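Long-range contacts in chitin elicitor-binding protein (Oryza sativa subsp. japonica, PDB 5JCE), which binds chitin oligosaccharide elicitors and takes part in passing on the signal that triggers defence responses in rice: residues A[197-202]-A[270-275]; A[248-253]-A[284-289]. All coordinates share one frame; numbering follows the deposited sequence.

Interaction 1 (A[197-202]-A[270-275]); sequences RSSISD and TCAYSG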
loop_
_atom_site.group_PDB
_atom_site.type_symbol
_atom_site.label_atom_id
_atom_site.label_comp_id
_atom_site.label_asym_id
_atom_site.label_seq_id
_atom_site.Cartn_x
_atom_site.Cartn_y
_atom_site.Cartn_z
ATOM N N ARG A 197 1.802 -1.558 14.641
ATOM C CA ARG A 197 0.868 -0.658 15.314
ATOM C C ARG A 197 1.520 0.689 15.358
ATOM O O ARG A 197 2.737 0.777 15.270
ATOM C CB ARG A 197 0.546 -1.095 16.746
ATOM C CG ARG A 197 0.634 -2.567 17.009
ATOM C CD ARG A 197 1.130 -2.831 18.436
ATOM N NE ARG A 197 1.935 -4.052 18.515
ATOM C CZ ARG A 197 1.415 -5.267 18.390
ATOM N NH1 ARG A 197 0.109 -5.402 18.152
ATOM N NH2 ARG A 197 2.197 -6.335 18.481
ATOM N N SER A 198 0.718 1.737 15.527
ATOM C CA SER A 198 1.241 3.093 15.611
ATOM C C SER A 198 0.520 3.897 16.677
ATOM O O SER A 198 -0.361 3.393 17.360
ATOM C CB SER A 198 1.122 3.805 14.257
ATOM O OG SER A 198 -0.235 3.971 13.891
ATOM N N SER A 199 0.913 5.157 16.810
ATOM C CA SER A 199 0.223 6.105 17.664
ATOM C C SER A 199 -0.340 7.240 16.804
ATOM O O SER A 199 -0.592 8.344 17.287
ATOM C CB SER A 199 1.165 6.659 18.736
ATOM O OG SER A 199 1.704 5.628 19.548
ATOM N N ILE A 200 -0.523 6.972 15.521
ATOM C CA ILE A 200 -1.035 7.983 14.619
ATOM C C ILE A 200 -2.523 8.189 14.870
ATOM O O ILE A 200 -3.319 7.262 14.724
ATOM C CB ILE A 200 -0.787 7.601 13.159
ATOM C CG1 ILE A 200 0.714 7.651 12.877
ATOM C CG2 ILE A 200 -1.502 8.547 12.239
ATOM C CD1 ILE A 200 1.092 7.206 11.496
ATOM N N SER A 201 -2.883 9.413 15.244
ATOM C CA SER A 201 -4.245 9.760 15.628
ATOM C C SER A 201 -5.251 9.746 14.470
ATOM O O SER A 201 -4.875 9.873 13.302
ATOM C CB SER A 201 -4.227 11.138 16.296
ATOM O OG SER A 201 -5.481 11.789 16.195
ATOM N N ASP A 202 -6.526 9.571 14.819
ATOM C CA ASP A 202 -7.662 9.774 13.902
ATOM C C ASP A 202 -7.632 11.116 13.190
ATOM O O ASP A 202 -7.851 11.196 11.986
ATOM C CB ASP A 202 -8.988 9.679 14.660
ATOM C CG ASP A 202 -9.308 8.276 15.085
ATOM O OD1 ASP A 202 -8.582 7.368 14.628
ATOM O OD2 ASP A 202 -10.276 8.081 15.861
ATOM N N THR A 270 7.379 5.456 25.354
ATOM C CA THR A 270 8.167 5.924 24.223
ATOM C C THR A 270 7.553 7.128 23.579
ATOM O O THR A 270 6.336 7.195 23.441
ATOM C CB THR A 270 8.310 4.809 23.156
ATOM O OG1 THR A 270 8.856 3.639 23.777
ATOM C CG2 THR A 270 9.210 5.255 21.976
ATOM N N CYS A 271 8.382 8.069 23.152
ATOM C CA CYS A 271 7.877 9.234 22.425
ATOM C C CYS A 271 7.616 8.913 20.957
ATOM O O CYS A 271 8.557 8.884 20.160
ATOM C CB CYS A 271 8.859 10.401 22.530
ATOM S SG CYS A 271 8.338 11.852 21.614
ATOM N N ALA A 272 6.349 8.697 20.597
ATOM C CA ALA A 272 5.985 8.282 19.236
ATOM C C ALA A 272 5.419 9.379 18.334
ATOM O O ALA A 272 4.952 10.409 18.788
ATOM C CB ALA A 272 4.988 7.136 19.315
ATOM N N TYR A 273 5.466 9.132 17.036
ATOM C CA TYR A 273 4.848 10.001 16.054
ATOM C C TYR A 273 3.352 9.757 16.077
ATOM O O TYR A 273 2.911 8.611 16.025
ATOM C CB TYR A 273 5.420 9.726 14.668
ATOM C CG TYR A 273 4.695 10.396 13.537
ATOM C CD1 TYR A 273 4.840 11.761 13.303
ATOM C CD2 TYR A 273 3.883 9.664 12.683
ATOM C CE1 TYR A 273 4.171 12.389 12.254
ATOM C CE2 TYR A 273 3.206 10.280 11.631
ATOM C CZ TYR A 273 3.363 11.641 11.423
ATOM O OH TYR A 273 2.705 12.246 10.382
ATOM N N SER A 274 2.570 10.821 16.178
ATOM C CA SER A 274 1.121 10.663 16.258
ATOM C C SER A 274 0.394 11.392 15.135
ATOM O O SER A 274 -0.826 11.317 15.037
ATOM C CB SER A 274 0.603 11.134 17.614
ATOM O OG SER A 274 1.199 12.360 17.986
ATOM N N GLY A 275 1.144 12.094 14.290
ATOM C CA GLY A 275 0.587 12.616 13.063
ATOM C C GLY A 275 1.039 14.012 12.719
ATOM O O GLY A 275 1.918 14.596 13.342
#
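I200 lies against Y273 where the loop 197-202 passes over the strand 270-275. Its CB lies 4.2 Å from S274 O, and the branch CG2 comes a little closer to the same oxygen, at 4.0 Å. The other branch goes to the tyrosine. Set anti to the carbonyl carbon (chi1 -68°), CG1 comes over the rim of the ring, out of its plane, 3.8 Å from Y273 CD2. The chain then runs on extended, ending with CD1 3.7 Å from Y273 CE2, at the ring edge and near its plane. A beta-branched residue suits this place because one branch can cover the strand backbone while the longer one meets the ring. An alanine here is likely to strip the CD2 and CE2 edge of its apolar partner and open a gap between loop and strand.

Beyond I200 the backbone takes over. S201 N donates a nearly straight hydrogen bond to S274 O (2.8 Å, 171° at the hydrogen), approaching somewhat tilted from the carbonyl plane. One residue before I200, S199 points toward the strand and sets its OG 3.6 Å from A272 CB, two small side chains that allow close approach of the chains. The ring of Y273 has the backbone nitrogen of G275 over the centre of one face, with G275 N 3.5 Å above the plane, while its hydroxyl is hydrogen-bonded to D206.

S274 and G275 both face Q285, a classic beta bulge; at G275 a CB would be jammed against the preceding carbonyl oxygen, which explains the glycine. The bulged strand 269-277 is the middle one of a three-stranded antiparallel sheet, between 261-262 and 283-290. The loop, which follows strand 188-194, also reaches the latter neighbour, through S199 on S287 and A289.

Interaction 2 (A[248-253]-A[284-289]); sequences SVPLCN and IQTSLA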
loop_
_atom_site.group_PDB
_atom_site.type_symbol
_atom_site.label_atom_id
_atom_site.label_comp_id
_atom_site.label_asym_id
_atom_site.label_seq_id
_atom_site.Cartn_x
_atom_site.Cartn_y
_atom_site.Cartn_z
ATOM N N SER A 248 9.958 21.845 13.587
ATOM C CA SER A 248 10.469 21.165 14.766
ATOM C C SER A 248 9.509 20.056 15.168
ATOM O O SER A 248 8.295 20.147 14.937
ATOM C CB SER A 248 10.658 22.146 15.926
ATOM O OG SER A 248 9.406 22.702 16.312
ATOM N N VAL A 249 10.065 19.007 15.760
ATOM C CA VAL A 249 9.276 17.923 16.310
ATOM C C VAL A 249 9.208 18.078 17.833
ATOM O O VAL A 249 10.250 18.085 18.504
ATOM C CB VAL A 249 9.877 16.538 15.948
ATOM C CG1 VAL A 249 8.903 15.418 16.305
ATOM C CG2 VAL A 249 10.252 16.484 14.476
ATOM N N PRO A 250 7.984 18.187 18.381
ATOM C CA PRO A 250 7.766 18.370 19.821
ATOM C C PRO A 250 8.197 17.174 20.666
ATOM O O PRO A 250 8.056 16.016 20.254
ATOM C CB PRO A 250 6.250 18.578 19.924
ATOM C CG PRO A 250 5.694 17.915 18.717
ATOM C CD PRO A 250 6.715 18.122 17.635
ATOM N N LEU A 251 8.720 17.471 21.851
ATOM C CA LEU A 251 9.007 16.454 22.844
ATOM C C LEU A 251 7.718 15.917 23.427
ATOM O O LEU A 251 6.622 16.400 23.116
ATOM C CB LEU A 251 9.862 17.022 23.967
ATOM C CG LEU A 251 11.010 17.930 23.557
ATOM C CD1 LEU A 251 11.577 18.562 24.813
ATOM C CD2 LEU A 251 12.073 17.129 22.805
ATOM N N CYS A 252 7.827 14.932 24.281
ATOM C CA CYS A 252 6.652 14.495 24.958
ATOM C C CYS A 252 6.797 15.025 26.316
ATOM O O CYS A 252 7.785 14.800 26.964
ATOM C CB CYS A 252 6.582 13.010 25.002
ATOM S SG CYS A 252 5.740 12.460 23.561
ATOM N N ASN A 253 5.828 15.811 26.740
ATOM C CA ASN A 253 6.002 16.586 27.932
ATOM C C ASN A 253 7.199 17.483 27.680
ATOM O O ASN A 253 7.221 18.205 26.704
ATOM C CB ASN A 253 6.198 15.651 29.107
ATOM C CG ASN A 253 4.920 14.945 29.500
ATOM O OD1 ASN A 253 3.846 15.545 29.509
ATOM N ND2 ASN A 253 5.032 13.668 29.841
ATOM N N ILE A 284 3.774 18.939 13.214
ATOM C CA ILE A 284 3.953 17.544 13.565
ATOM C C ILE A 284 3.587 17.333 15.024
ATOM O O ILE A 284 3.982 18.114 15.878
ATOM C CB ILE A 284 5.415 17.080 13.305
ATOM C CG1 ILE A 284 5.741 17.169 11.820
ATOM C CG2 ILE A 284 5.642 15.657 13.801
ATOM C CD1 ILE A 284 7.209 17.273 11.564
ATOM N N GLN A 285 2.842 16.268 15.300
ATOM C CA GLN A 285 2.468 15.909 16.662
ATOM C C GLN A 285 3.177 14.643 17.162
ATOM O O GLN A 285 3.439 13.721 16.388
ATOM C CB GLN A 285 0.956 15.701 16.742
ATOM C CG GLN A 285 0.160 16.881 16.274
ATOM C CD GLN A 285 -0.924 16.508 15.284
ATOM O OE1 GLN A 285 -1.520 15.418 15.349
ATOM N NE2 GLN A 285 -1.195 17.419 14.359
ATOM N N THR A 286 3.473 14.590 18.457
ATOM C CA THR A 286 3.957 13.364 19.081
ATOM C C THR A 286 3.170 13.048 20.334
ATOM O O THR A 286 2.468 13.903 20.868
ATOM C CB THR A 286 5.437 13.424 19.466
ATOM O OG1 THR A 286 5.635 14.426 20.468
ATOM C CG2 THR A 286 6.298 13.704 18.256
ATOM N N SER A 287 3.293 11.807 20.797
ATOM C CA SER A 287 2.608 11.371 22.001
ATOM C C SER A 287 3.292 10.163 22.612
ATOM O O SER A 287 3.860 9.320 21.915
ATOM C CB SER A 287 1.146 11.034 21.712
ATOM O OG SER A 287 1.028 9.740 21.145
ATOM N N LEU A 288 3.236 10.102 23.930
ATOM C CA LEU A 288 3.774 8.989 24.683
ATOM C C LEU A 288 3.045 7.697 24.318
ATOM O O LEU A 288 1.815 7.657 24.269
ATOM C CB LEU A 288 3.654 9.274 26.178
ATOM C CG LEU A 288 4.831 8.922 27.078
ATOM C CD1 LEU A 288 6.157 9.317 26.451
ATOM C CD2 LEU A 288 4.623 9.622 28.398
ATOM N N ALA A 289 3.806 6.646 24.036
ATOM C CA ALA A 289 3.221 5.336 23.784
ATOM C C ALA A 289 3.650 4.364 24.872
ATOM O O ALA A 289 4.807 4.357 25.309
ATOM C CB ALA A 289 3.621 4.821 22.410
#
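T286 grips the loop 248-253 by donating its hydroxyl to the backbone: OG1, set between its own backbone N and carbonyl carbon (chi1 64°) and so turned to the loop, lies 2.9 Å from P250 O, standing well above the carbonyl plane, 54° out of it. Threonine suits the place because its other branch is apolar, and CG2, anti to the carbonyl carbon, packs 3.7 Å from V249 CG1 with the two side chains at about a right angle. The same valine methyl reaches I284 CG2 at 4.1 Å, while the P250 ring lays CG and CD against I284 O. Further along, C252 SG rests on the peptide between S287 and L288, 3.5 Å from L288 N, and its CB meets L288 CD1.

The strand's alternation sorts these partners: I284 and T286 point toward the loop, Q285 and S287 away. Strand 283-290 is an edge strand, within this chain, of a three-stranded antiparallel sheet; the loop runs roughly along it, 34° apart, with no backbone-to-backbone hydrogen bond between the two segments.

Farther out, backbone bonds from Q285 to S274 and G275, and from S287 to A272, fix the strand. V249 also touches L258, while C252 leans on C271 of the middle strand.

The strands of interactions 1 and 2 are adjacent, antiparallel members of one sheet, and the contact centres lie 9 Å apart. Probable backbone hydrogen bonds join them near both ends: T270 O to A289 N and G275 O to Q285 N, each 2.7 Å. Loop 197-202 packs on the sheet face bearing A272 and S287, whereas loop 248-253 packs on the opposite face, where T286 points, so the paired strands are held between two loops. S199 and C252 each bridge both strands, S199 touching A272 and S287, C252 touching C271 and L288. Both contacts are structural packing away from the chitin-binding residues, such as N114 and T127.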